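Local coordinates for glycoside hydrolase family protein (Novosphingobium sp. PP1Y, PDB 6Q2F), which hydrolyses alpha-L-rhamnosidic bonds, probably releasing terminal rhamnose from glycosides, and carries a bound sodium ion, at residues Val632-Gly637 with Ala761-Asn766; Ala769-Leu774 with Leu806-Ala811; Thr791-Gly796 with Thr818-Ala823; Leu812-Ala817 with Ala855-Gly860. All coordinates share one frame; numbering follows the deposited sequence.

Contact 1. Residues Val632-Gly637 with Ala761-Asn766; sequences VAHLYG and AYDYIN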
loop_
_atom_site.group_PDB
_atom_site.type_symbol
_atom_site.label_atom_id
_atom_site.label_comp_id
_atom_site.label_asym_id
_atom_site.label_seq_id
_atom_site.Cartn_x
_atom_site.Cartn_y
_atom_site.Cartn_z
ATOM N N VAL A 632 10.649 -6.782 -2.529
ATOM C CA VAL A 632 10.986 -7.539 -1.320
ATOM C C VAL A 632 11.071 -9.022 -1.647
ATOM O O VAL A 632 12.081 -9.687 -1.367
ATOM C CB VAL A 632 9.964 -7.271 -0.195
ATOM C CG1 VAL A 632 10.206 -8.245 0.973
ATOM C CG2 VAL A 632 10.098 -5.845 0.317
ATOM N N ALA A 633 10.018 -9.555 -2.273
ATOM C CA ALA A 633 9.967 -10.984 -2.558
ATOM C C ALA A 633 11.108 -11.422 -3.473
ATOM O O ALA A 633 11.591 -12.549 -3.364
ATOM C CB ALA A 633 8.621 -11.346 -3.176
ATOM N N HIS A 634 11.523 -10.560 -4.404
ATOM C CA HIS A 634 12.634 -10.914 -5.284
ATOM C C HIS A 634 13.950 -10.915 -4.514
ATOM O O HIS A 634 14.749 -11.853 -4.627
ATOM C CB HIS A 634 12.716 -9.941 -6.472
ATOM C CG HIS A 634 11.465 -9.857 -7.291
ATOM N ND1 HIS A 634 11.222 -8.810 -8.156
ATOM C CD2 HIS A 634 10.388 -10.676 -7.382
ATOM C CE1 HIS A 634 10.050 -8.982 -8.741
ATOM N NE2 HIS A 634 9.528 -10.114 -8.297
ATOM N N LEU A 635 14.185 -9.872 -3.724
ATOM C CA LEU A 635 15.454 -9.735 -3.023
ATOM C C LEU A 635 15.567 -10.702 -1.849
ATOM O O LEU A 635 16.590 -11.380 -1.714
ATOM C CB LEU A 635 15.633 -8.288 -2.567
ATOM C CG LEU A 635 16.041 -7.466 -3.787
ATOM C CD1 LEU A 635 15.471 -6.091 -3.696
ATOM C CD2 LEU A 635 17.568 -7.398 -3.874
ATOM N N TYR A 636 14.526 -10.822 -1.019
ATOM C CA TYR A 636 14.650 -11.640 0.184
ATOM C C TYR A 636 14.205 -13.079 -0.027
ATOM O O TYR A 636 14.268 -13.870 0.916
ATOM C CB TYR A 636 13.886 -10.990 1.355
ATOM C CG TYR A 636 14.559 -9.706 1.791
ATOM C CD1 TYR A 636 14.299 -8.511 1.130
ATOM C CD2 TYR A 636 15.491 -9.695 2.849
ATOM C CE1 TYR A 636 14.931 -7.340 1.507
ATOM C CE2 TYR A 636 16.146 -8.519 3.221
ATOM C CZ TYR A 636 15.857 -7.350 2.554
ATOM O OH TYR A 636 16.473 -6.178 2.903
ATOM N N GLY A 637 13.777 -13.437 -1.238
ATOM C CA GLY A 637 13.564 -14.827 -1.585
ATOM C C GLY A 637 12.222 -15.416 -1.210
ATOM O O GLY A 637 12.046 -16.632 -1.324
ATOM N N ALA A 761 13.820 -4.733 -16.791
ATOM C CA ALA A 761 13.076 -4.803 -15.544
ATOM C C ALA A 761 13.932 -4.300 -14.383
ATOM O O ALA A 761 15.161 -4.234 -14.467
ATOM C CB ALA A 761 12.603 -6.230 -15.259
ATOM N N TYR A 762 13.263 -3.935 -13.292
ATOM C CA TYR A 762 13.970 -3.400 -12.142
ATOM C C TYR A 762 13.271 -3.801 -10.853
ATOM O O TYR A 762 12.074 -4.110 -10.832
ATOM C CB TYR A 762 14.098 -1.873 -12.199
ATOM C CG TYR A 762 12.797 -1.106 -12.087
ATOM C CD1 TYR A 762 11.953 -0.954 -13.190
ATOM C CD2 TYR A 762 12.438 -0.486 -10.895
ATOM C CE1 TYR A 762 10.762 -0.234 -13.097
ATOM C CE2 TYR A 762 11.265 0.232 -10.793
ATOM C CZ TYR A 762 10.423 0.352 -11.890
ATOM O OH TYR A 762 9.261 1.084 -11.778
ATOM N N ASP A 763 14.073 -3.829 -9.790
ATOM C CA ASP A 763 13.636 -3.952 -8.409
ATOM C C ASP A 763 14.079 -2.705 -7.657
ATOM O O ASP A 763 15.128 -2.120 -7.963
ATOM C CB ASP A 763 14.271 -5.174 -7.715
ATOM C CG ASP A 763 13.751 -6.499 -8.233
ATOM O OD1 ASP A 763 12.566 -6.557 -8.613
ATOM O OD2 ASP A 763 14.539 -7.484 -8.234
ATOM N N TYR A 764 13.297 -2.303 -6.664
ATOM C CA TYR A 764 13.800 -1.343 -5.698
ATOM C C TYR A 764 14.679 -2.063 -4.683
ATOM O O TYR A 764 14.414 -3.215 -4.318
ATOM C CB TYR A 764 12.663 -0.657 -4.955
ATOM C CG TYR A 764 11.844 0.272 -5.798
ATOM C CD1 TYR A 764 12.419 1.398 -6.372
ATOM C CD2 TYR A 764 10.490 0.044 -6.004
ATOM C CE1 TYR A 764 11.670 2.276 -7.133
ATOM C CE2 TYR A 764 9.734 0.920 -6.761
ATOM C CZ TYR A 764 10.327 2.028 -7.320
ATOM O OH TYR A 764 9.575 2.880 -8.080
ATOM N N ILE A 765 15.732 -1.382 -4.226
ATOM C CA ILE A 765 16.539 -1.842 -3.098
ATOM C C ILE A 765 16.601 -0.712 -2.088
ATOM O O ILE A 765 16.744 0.460 -2.463
ATOM C CB ILE A 765 17.968 -2.274 -3.501
ATOM C CG1 ILE A 765 18.714 -1.150 -4.212
ATOM C CG2 ILE A 765 17.940 -3.479 -4.398
ATOM C CD1 ILE A 765 20.227 -1.448 -4.350
ATOM N N ASN A 766 16.456 -1.054 -0.812
ATOM C CA ASN A 766 16.568 -0.105 0.278
ATOM C C ASN A 766 17.938 -0.249 0.934
ATOM O O ASN A 766 18.819 -0.976 0.452
ATOM C CB ASN A 766 15.414 -0.308 1.271
ATOM C CG ASN A 766 15.481 -1.649 1.995
ATOM O OD1 ASN A 766 16.233 -2.543 1.607
ATOM N ND2 ASN A 766 14.661 -1.800 3.041
HETATM O O HOH W 1 14.647 -4.314 3.998
#
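Helix 632-636 runs across strand 762-765 almost perpendicularly, the two axes 8.4 Å apart at closest and their directions 80° apart. The polar tie is a histidine-carboxylate hydrogen bond: H634 ND1 donates to D763 OD1 over 2.7 Å, nearly straight (168° at the hydrogen). The acceptor lies practically in the imidazole plane but is reached from above its own carboxylate plane, because the two flat groups are turned obliquely against each other. D763 OD2 is hydrogen-bonded to Y789 OH, so both carboxylate oxygens are gripped. An alanine here removes the carboxylate that H634 and Y789 share, and would probably loosen the helix on the strand. Helix 620-636, which in the chain follows strand 604-610 and precedes strand 642-649 of the curled, mostly parallel barrel sheet, is thereby held against a second sheet, in which 762-765 pairs with 734-737. Beside the H634-D763 pair, L635 CD1 presses on the Y764 carbonyl O at a tight 3.1 Å and meets I765 CG2 at 3.7 Å. Farther along, a water donates to Y636 OH (2.8 Å) and accepts from N766 ND2 (2.7 Å); that hydroxyl also bonds N768, while N766 OD1 caps the next helix at A769 N.

Contact 2. Residues Ala769-Leu774 with Leu806-Ala811; sequences ALTELL and LRKLAA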
loop_
_atom_site.group_PDB
_atom_site.type_symbol
_atom_site.label_atom_id
_atom_site.label_comp_id
_atom_site.label_asym_id
_atom_site.label_seq_id
_atom_site.Cartn_x
_atom_site.Cartn_y
_atom_site.Cartn_z
ATOM N N ALA A 769 18.798 -3.954 1.948
ATOM C CA ALA A 769 19.141 -4.761 0.785
ATOM C C ALA A 769 20.502 -4.355 0.229
ATOM O O ALA A 769 21.334 -5.212 -0.063
ATOM C CB ALA A 769 18.053 -4.645 -0.282
ATOM N N LEU A 770 20.747 -3.053 0.090
ATOM C CA LEU A 770 22.044 -2.591 -0.402
ATOM C C LEU A 770 23.189 -3.143 0.441
ATOM O O LEU A 770 24.178 -3.662 -0.094
ATOM C CB LEU A 770 22.092 -1.059 -0.427
ATOM C CG LEU A 770 23.482 -0.450 -0.656
ATOM C CD1 LEU A 770 24.040 -0.819 -2.036
ATOM C CD2 LEU A 770 23.473 1.064 -0.475
ATOM N N THR A 771 23.053 -3.076 1.765
ATOM C CA THR A 771 24.183 -3.320 2.654
ATOM C C THR A 771 24.285 -4.750 3.172
ATOM O O THR A 771 25.328 -5.105 3.734
ATOM C CB THR A 771 24.133 -2.377 3.858
ATOM O OG1 THR A 771 22.926 -2.603 4.591
ATOM C CG2 THR A 771 24.192 -0.924 3.404
ATOM N N GLU A 772 23.254 -5.579 3.001
ATOM C CA GLU A 772 23.254 -6.922 3.570
ATOM C C GLU A 772 23.068 -8.040 2.557
ATOM O O GLU A 772 23.476 -9.171 2.838
ATOM C CB GLU A 772 22.141 -7.062 4.621
ATOM C CG GLU A 772 22.189 -6.030 5.746
ATOM C CD GLU A 772 23.290 -6.309 6.755
ATOM O OE1 GLU A 772 23.814 -7.448 6.769
ATOM O OE2 GLU A 772 23.627 -5.394 7.538
ATOM N N LEU A 773 22.447 -7.774 1.408
ATOM C CA LEU A 773 22.102 -8.827 0.459
ATOM C C LEU A 773 23.053 -8.896 -0.731
ATOM O O LEU A 773 23.435 -9.989 -1.154
ATOM C CB LEU A 773 20.678 -8.629 -0.077
ATOM C CG LEU A 773 19.530 -8.711 0.939
ATOM C CD1 LEU A 773 18.182 -8.560 0.252
ATOM C CD2 LEU A 773 19.610 -10.016 1.752
ATOM N N LEU A 774 23.420 -7.739 -1.281
ATOM C CA LEU A 774 24.084 -7.680 -2.568
ATOM C C LEU A 774 25.558 -8.013 -2.416
ATOM O O LEU A 774 26.233 -7.502 -1.520
ATOM C CB LEU A 774 23.926 -6.290 -3.178
ATOM C CG LEU A 774 22.509 -5.870 -3.525
ATOM C CD1 LEU A 774 22.549 -4.581 -4.313
ATOM C CD2 LEU A 774 21.863 -6.975 -4.337
ATOM N N LEU A 806 27.292 4.722 1.736
ATOM C CA LEU A 806 28.331 5.045 0.760
ATOM C C LEU A 806 29.483 4.053 0.845
ATOM O O LEU A 806 30.043 3.642 -0.185
ATOM C CB LEU A 806 28.817 6.471 0.988
ATOM C CG LEU A 806 29.874 6.997 0.024
ATOM C CD1 LEU A 806 29.335 6.993 -1.398
ATOM C CD2 LEU A 806 30.245 8.408 0.439
ATOM N N ARG A 807 29.831 3.643 2.068
ATOM C CA ARG A 807 30.861 2.632 2.269
ATOM C C ARG A 807 30.527 1.353 1.519
ATOM O O ARG A 807 31.369 0.787 0.813
ATOM C CB ARG A 807 31.011 2.328 3.753
ATOM C CG ARG A 807 31.915 3.290 4.508
ATOM C CD ARG A 807 31.712 3.103 6.020
ATOM N NE ARG A 807 32.761 3.758 6.789
ATOM C CZ ARG A 807 32.772 3.833 8.110
ATOM N NH1 ARG A 807 31.776 3.297 8.804
ATOM N NH2 ARG A 807 33.776 4.440 8.731
ATOM N N LYS A 808 29.301 0.863 1.696
ATOM C CA LYS A 808 28.918 -0.379 1.044
ATOM C C LYS A 808 28.895 -0.212 -0.465
ATOM O O LYS A 808 29.334 -1.096 -1.208
ATOM C CB LYS A 808 27.555 -0.849 1.546
ATOM C CG LYS A 808 27.289 -2.286 1.162
ATOM C CD LYS A 808 28.172 -3.251 1.968
ATOM C CE LYS A 808 28.190 -4.638 1.330
ATOM N NZ LYS A 808 28.908 -5.662 2.150
ATOM N N LEU A 809 28.401 0.927 -0.933
ATOM C CA LEU A 809 28.341 1.173 -2.367
ATOM C C LEU A 809 29.742 1.229 -2.960
ATOM O O LEU A 809 30.020 0.591 -3.983
ATOM C CB LEU A 809 27.582 2.468 -2.612
ATOM C CG LEU A 809 27.200 2.798 -4.033
ATOM C CD1 LEU A 809 25.982 1.946 -4.457
ATOM C CD2 LEU A 809 26.913 4.283 -4.087
ATOM N N ALA A 810 30.647 1.967 -2.309
ATOM C CA ALA A 810 32.035 2.006 -2.755
ATOM C C ALA A 810 32.656 0.620 -2.744
ATOM O O ALA A 810 33.409 0.267 -3.657
ATOM C CB ALA A 810 32.851 2.956 -1.874
ATOM N N ALA A 811 32.367 -0.179 -1.715
ATOM C CA ALA A 811 32.988 -1.496 -1.638
ATOM C C ALA A 811 32.487 -2.399 -2.764
ATOM O O ALA A 811 33.260 -3.174 -3.343
ATOM C CB ALA A 811 32.719 -2.129 -0.272
HETATM O O HOH W 2 28.634 -7.891 -0.117
#
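Apolar contact carries most of this crossing of helix 769-773 over helix 806-811, whose axes approach to 9.3 Å with their directions 59° apart. The two segments come nearest at T771 and K808, with CA atoms 5.8 Å apart. Here the lysine lies with its aliphatic part against the other backbone: CG is anti to the backbone N, and a bend at chi2 (71°) turns the chain so that K808 CG rests 3.6 Å from T771 CA, and close to the L770 carbonyl O as well. The methyl of T771 completes this patch, CG2 standing 3.8 Å from K808 CB, while its hydroxyl is turned to the F767 carbonyl within its own helix. Deeper in, L770 and L809 cross at about a right angle and touch tip to tip, CD1 to CD1 at 4.2 Å.

The polar component is indirect. One water donates to L774 O at 2.8 Å and accepts from K808 NZ at 3.2 Å, linking the lysine nitrogen to the L774 carbonyl, just past the pi-type turn at 769-773.

On the sheet side, L770, L774 and L809 all rest on I792 of strand 788-794, so the two helices pack side by side on one face of the mixed sheet, as in a layered alpha/beta fold; A769 and L773 pack on helix 620-636, and L806 and A810 on helix 838-848.

Contact 3. Residues Thr791-Gly796 with Thr818-Ala823; sequences TIYLGG and TVVGKA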
loop_
_atom_site.group_PDB
_atom_site.type_symbol
_atom_site.label_atom_id
_atom_site.label_comp_id
_atom_site.label_asym_id
_atom_site.label_seq_id
_atom_site.Cartn_x
_atom_site.Cartn_y
_atom_site.Cartn_z
ATOM N N THR A 791 23.489 -3.424 -12.515
ATOM C CA THR A 791 23.885 -2.137 -11.962
ATOM C C THR A 791 22.945 -1.732 -10.836
ATOM O O THR A 791 21.807 -2.207 -10.743
ATOM C CB THR A 791 23.889 -1.048 -13.033
ATOM O OG1 THR A 791 24.411 0.158 -12.474
ATOM C CG2 THR A 791 22.466 -0.787 -13.494
ATOM N N ILE A 792 23.449 -0.850 -9.982
ATOM C CA ILE A 792 22.657 -0.111 -9.015
ATOM C C ILE A 792 22.388 1.247 -9.627
ATOM O O ILE A 792 23.297 1.867 -10.187
ATOM C CB ILE A 792 23.401 0.042 -7.672
ATOM C CG1 ILE A 792 23.449 -1.288 -6.922
ATOM C CG2 ILE A 792 22.747 1.120 -6.812
ATOM C CD1 ILE A 792 24.411 -1.290 -5.736
ATOM N N TYR A 793 21.157 1.714 -9.526
ATOM C CA TYR A 793 20.808 3.059 -9.958
ATOM C C TYR A 793 20.530 3.920 -8.731
ATOM O O TYR A 793 19.798 3.499 -7.835
ATOM C CB TYR A 793 19.595 3.028 -10.882
ATOM C CG TYR A 793 19.188 4.395 -11.329
ATOM C CD1 TYR A 793 19.843 5.021 -12.380
ATOM C CD2 TYR A 793 18.139 5.070 -10.705
ATOM C CE1 TYR A 793 19.479 6.290 -12.800
ATOM C CE2 TYR A 793 17.768 6.340 -11.119
ATOM C CZ TYR A 793 18.447 6.951 -12.159
ATOM O OH TYR A 793 18.097 8.218 -12.572
ATOM N N LEU A 794 21.116 5.119 -8.689
ATOM C CA LEU A 794 20.911 6.014 -7.547
ATOM C C LEU A 794 19.729 6.912 -7.864
ATOM O O LEU A 794 19.859 7.888 -8.602
ATOM C CB LEU A 794 22.164 6.827 -7.241
ATOM C CG LEU A 794 23.403 5.984 -6.946
ATOM C CD1 LEU A 794 24.546 6.892 -6.600
ATOM C CD2 LEU A 794 23.141 4.999 -5.811
ATOM N N GLY A 795 18.569 6.582 -7.302
ATOM C CA GLY A 795 17.371 7.366 -7.535
ATOM C C GLY A 795 16.737 7.805 -6.234
ATOM O O GLY A 795 17.418 7.864 -5.202
ATOM N N GLY A 796 15.442 8.117 -6.274
ATOM C CA GLY A 796 14.732 8.452 -5.051
ATOM C C GLY A 796 15.364 9.637 -4.349
ATOM O O GLY A 796 15.609 10.684 -4.951
ATOM N N THR A 818 28.879 -2.054 -11.079
ATOM C CA THR A 818 28.600 -0.794 -11.752
ATOM C C THR A 818 27.510 -0.033 -11.011
ATOM O O THR A 818 26.491 -0.618 -10.621
ATOM C CB THR A 818 28.172 -1.044 -13.202
ATOM O OG1 THR A 818 29.152 -1.872 -13.839
ATOM C CG2 THR A 818 28.025 0.263 -13.965
ATOM N N VAL A 819 27.728 1.264 -10.820
ATOM C CA VAL A 819 26.741 2.165 -10.238
ATOM C C VAL A 819 26.439 3.250 -11.256
ATOM O O VAL A 819 27.357 3.835 -11.842
ATOM C CB VAL A 819 27.222 2.802 -8.918
ATOM C CG1 VAL A 819 26.339 3.995 -8.545
ATOM C CG2 VAL A 819 27.235 1.790 -7.817
ATOM N N VAL A 820 25.152 3.495 -11.485
ATOM C CA VAL A 820 24.686 4.579 -12.340
ATOM C C VAL A 820 24.030 5.616 -11.446
ATOM O O VAL A 820 23.027 5.324 -10.776
ATOM C CB VAL A 820 23.700 4.075 -13.399
ATOM C CG1 VAL A 820 23.205 5.239 -14.272
ATOM C CG2 VAL A 820 24.347 2.978 -14.213
ATOM N N GLY A 821 24.576 6.819 -11.443
ATOM C CA GLY A 821 24.001 7.886 -10.654
ATOM C C GLY A 821 25.001 8.987 -10.418
ATOM O O GLY A 821 26.208 8.823 -10.586
ATOM N N LYS A 822 24.480 10.128 -9.991
ATOM C CA LYS A 822 25.319 11.268 -9.684
ATOM C C LYS A 822 25.685 11.269 -8.205
ATOM O O LYS A 822 25.004 10.668 -7.359
ATOM C CB LYS A 822 24.625 12.568 -10.089
ATOM C CG LYS A 822 24.615 12.745 -11.608
ATOM C CD LYS A 822 23.809 13.943 -12.084
ATOM C CE LYS A 822 23.881 14.049 -13.605
ATOM N NZ LYS A 822 22.929 15.056 -14.165
ATOM N N ALA A 823 26.800 11.930 -7.909
ATOM C CA ALA A 823 27.345 11.919 -6.564
ATOM C C ALA A 823 26.335 12.487 -5.568
ATOM O O ALA A 823 25.706 13.517 -5.840
ATOM C CB ALA A 823 28.645 12.729 -6.520
#
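Strands 791-794 and 818-820 run parallel, 4.6 Å apart, and the tight part of the contact is the ladder between them. I792 takes both bonds facing V819: its N donates to T818 O (3.1 Å), and its O receives V820 N at 2.8 Å along a line of 177° at the hydrogen, nearly on the C=O axis. L794 N then reaches V820 O, also at 2.8 Å. On one face the V820 methyls are shared, CG1 lying 3.9 Å from Y793 CD1 and CG2 only 3.3 Å from T791 OG1. On the other, V819 CG1 meets L794 CG at 3.9 Å. L794 continues over G821, its CB 4.0 Å from G821 CA, where a side chain would collide.

Past this point the strands part. K822 sends its extended chain away toward solvent, and G795 and G796 no longer meet the other segment.

The tyrosine ring also packs on I868 of helix 868-874; an alanine here removes the ring and the hydroxyl that bonds Q866, and would probably weaken the packing against V820 and I868. Helix 803-814 covers the I792 and V819 face, completing a beta-alpha-beta crossover. One face is wholly aliphatic and the other mixed, with threonine and tyrosine hydroxyls beside V820; with backbone bonds paired and helices on both faces, the chemistry implies a buried inner sheet layer.

Contact 4. Residues Leu812-Ala817 with Ala855-Gly860; sequences LVVGGA and ARVGKG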
loop_
_atom_site.group_PDB
_atom_site.type_symbol
_atom_site.label_atom_id
_atom_site.label_comp_id
_atom_site.label_asym_id
_atom_site.label_seq_id
_atom_site.Cartn_x
_atom_site.Cartn_y
_atom_site.Cartn_z
ATOM N N LEU A 812 31.199 -2.304 -3.103
ATOM C CA LEU A 812 30.686 -3.111 -4.204
ATOM C C LEU A 812 31.286 -2.662 -5.531
ATOM O O LEU A 812 31.697 -3.498 -6.342
ATOM C CB LEU A 812 29.162 -3.038 -4.246
ATOM C CG LEU A 812 28.424 -3.663 -3.059
ATOM C CD1 LEU A 812 26.956 -3.268 -3.087
ATOM C CD2 LEU A 812 28.565 -5.179 -3.089
ATOM N N VAL A 813 31.334 -1.347 -5.766
ATOM C CA VAL A 813 32.013 -0.799 -6.942
ATOM C C VAL A 813 33.441 -1.326 -7.025
ATOM O O VAL A 813 33.832 -1.954 -8.016
ATOM C CB VAL A 813 31.982 0.742 -6.921
ATOM C CG1 VAL A 813 32.827 1.303 -8.048
ATOM C CG2 VAL A 813 30.555 1.258 -7.049
ATOM N N VAL A 814 34.238 -1.097 -5.969
ATOM C CA VAL A 814 35.637 -1.538 -5.988
ATOM C C VAL A 814 35.725 -3.053 -6.186
ATOM O O VAL A 814 36.669 -3.563 -6.802
ATOM C CB VAL A 814 36.361 -1.066 -4.714
ATOM C CG1 VAL A 814 37.743 -1.714 -4.576
ATOM C CG2 VAL A 814 36.533 0.466 -4.766
ATOM N N GLY A 815 34.719 -3.794 -5.703
ATOM C CA GLY A 815 34.678 -5.235 -5.896
ATOM C C GLY A 815 34.219 -5.679 -7.280
ATOM O O GLY A 815 34.195 -6.886 -7.540
ATOM N N GLY A 816 33.826 -4.744 -8.144
ATOM C CA GLY A 816 33.548 -5.052 -9.543
ATOM C C GLY A 816 32.200 -4.595 -10.083
ATOM O O GLY A 816 31.911 -4.804 -11.263
ATOM N N ALA A 817 31.364 -3.977 -9.249
ATOM C CA ALA A 817 30.012 -3.631 -9.661
ATOM C C ALA A 817 29.962 -2.270 -10.348
ATOM O O ALA A 817 30.847 -1.427 -10.195
ATOM C CB ALA A 817 29.057 -3.633 -8.466
ATOM N N ALA A 855 33.777 6.614 -14.783
ATOM C CA ALA A 855 35.078 6.270 -14.242
ATOM C C ALA A 855 35.162 4.792 -13.886
ATOM O O ALA A 855 34.224 4.215 -13.314
ATOM C CB ALA A 855 35.381 7.106 -13.000
ATOM N N ARG A 856 36.298 4.189 -14.235
ATOM C CA ARG A 856 36.687 2.898 -13.693
ATOM C C ARG A 856 37.198 3.119 -12.277
ATOM O O ARG A 856 38.068 3.962 -12.041
ATOM C CB ARG A 856 37.755 2.243 -14.571
ATOM C CG ARG A 856 37.196 1.227 -15.590
ATOM C CD ARG A 856 35.923 1.742 -16.228
ATOM N NE ARG A 856 35.456 0.891 -17.318
ATOM C CZ ARG A 856 34.835 1.358 -18.395
ATOM N NH1 ARG A 856 34.614 2.666 -18.516
ATOM N NH2 ARG A 856 34.447 0.527 -19.354
ATOM N N VAL A 857 36.631 2.382 -11.327
ATOM C CA VAL A 857 36.843 2.596 -9.901
ATOM C C VAL A 857 37.081 1.219 -9.305
ATOM O O VAL A 857 36.138 0.419 -9.198
ATOM C CB VAL A 857 35.634 3.276 -9.233
ATOM C CG1 VAL A 857 35.915 3.594 -7.753
ATOM C CG2 VAL A 857 35.210 4.523 -10.018
ATOM N N GLY A 858 38.322 0.941 -8.913
ATOM C CA GLY A 858 38.652 -0.421 -8.555
ATOM C C GLY A 858 38.379 -1.322 -9.736
ATOM O O GLY A 858 38.676 -0.982 -10.884
ATOM N N LYS A 859 37.784 -2.479 -9.474
ATOM C CA LYS A 859 37.428 -3.346 -10.586
ATOM C C LYS A 859 36.069 -3.007 -11.192
ATOM O O LYS A 859 35.654 -3.681 -12.135
ATOM C CB LYS A 859 37.453 -4.812 -10.141
ATOM C CG LYS A 859 38.740 -5.191 -9.410
ATOM C CD LYS A 859 38.978 -6.692 -9.470
ATOM C CE LYS A 859 39.254 -7.277 -8.095
ATOM N NZ LYS A 859 40.546 -8.015 -8.052
ATOM N N GLY A 860 35.378 -1.979 -10.692
ATOM C CA GLY A 860 34.041 -1.650 -11.128
ATOM C C GLY A 860 33.962 -0.337 -11.881
ATOM O O GLY A 860 34.947 0.154 -12.450
#
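K859 N donates to V814 O over 3.1 Å, the one hydrogen bond joining 812-817 to 855-860. It is straight at the hydrogen (163°), but the donor sits above the carbonyl plane, 36° out of it, and not on a lone pair. The K859 side chain starts over the same oxygen, with CB 3.7 Å from V814 O, before its end leads away. Next to this, V813 CG1 packs on V857 CB at 3.6 Å. G860 fits closely against the helix end: its CA makes CH...O contacts with V813 O (3.1 Å) and A817 O (3.3 Å), an approach that any CB on G860 would block. G858 is likewise close to V814 CA, and a side chain on it would clash there.

Two backbone structures set these groups in place. The helix terminates in a Schellman motif, with A817 N returning to L812 O (3.0 Å) and G816 N to V813 O (2.8 Å), G816 supplying the positive phi. On the other segment, V857 to G860 form a type II' turn, closed by G860 N to V857 O at 2.9 Å. Farther out, L848 of helix 838-848 packs on both V813 and V857, and A817 pairs through its backbone with R861. The whole is typical of a tight two-residue beta-hairpin, here joining strands 854-857 and 860-863, seated on a Schellman-capped helix C-terminus.

How the contacts relate
Contacts 1, 3 and 4 all reach the same mixed sheet; contact 2 packs two helices on it through leucines and a lysine's aliphatic chain, with a water as the polar link. Contacts 1, 2 and 3 are buried; contact 1 lies nearest the centre, where a histidine-carboxylate bond and a water join the barrel helix to the sheet. Contact 3 is the backbone-bonded ladder. Contact 4 is partly exposed, farthest from the centre, and relies on glycines and main-chain oxygens. Helix 803-814 serves contacts 2 and 4 and connects the strands of contact 3 in the chain. I792 CD1 touches L770, L774 and L809 of contact 2 and L812 of contact 4; its CG1 meets I765 of contact 1.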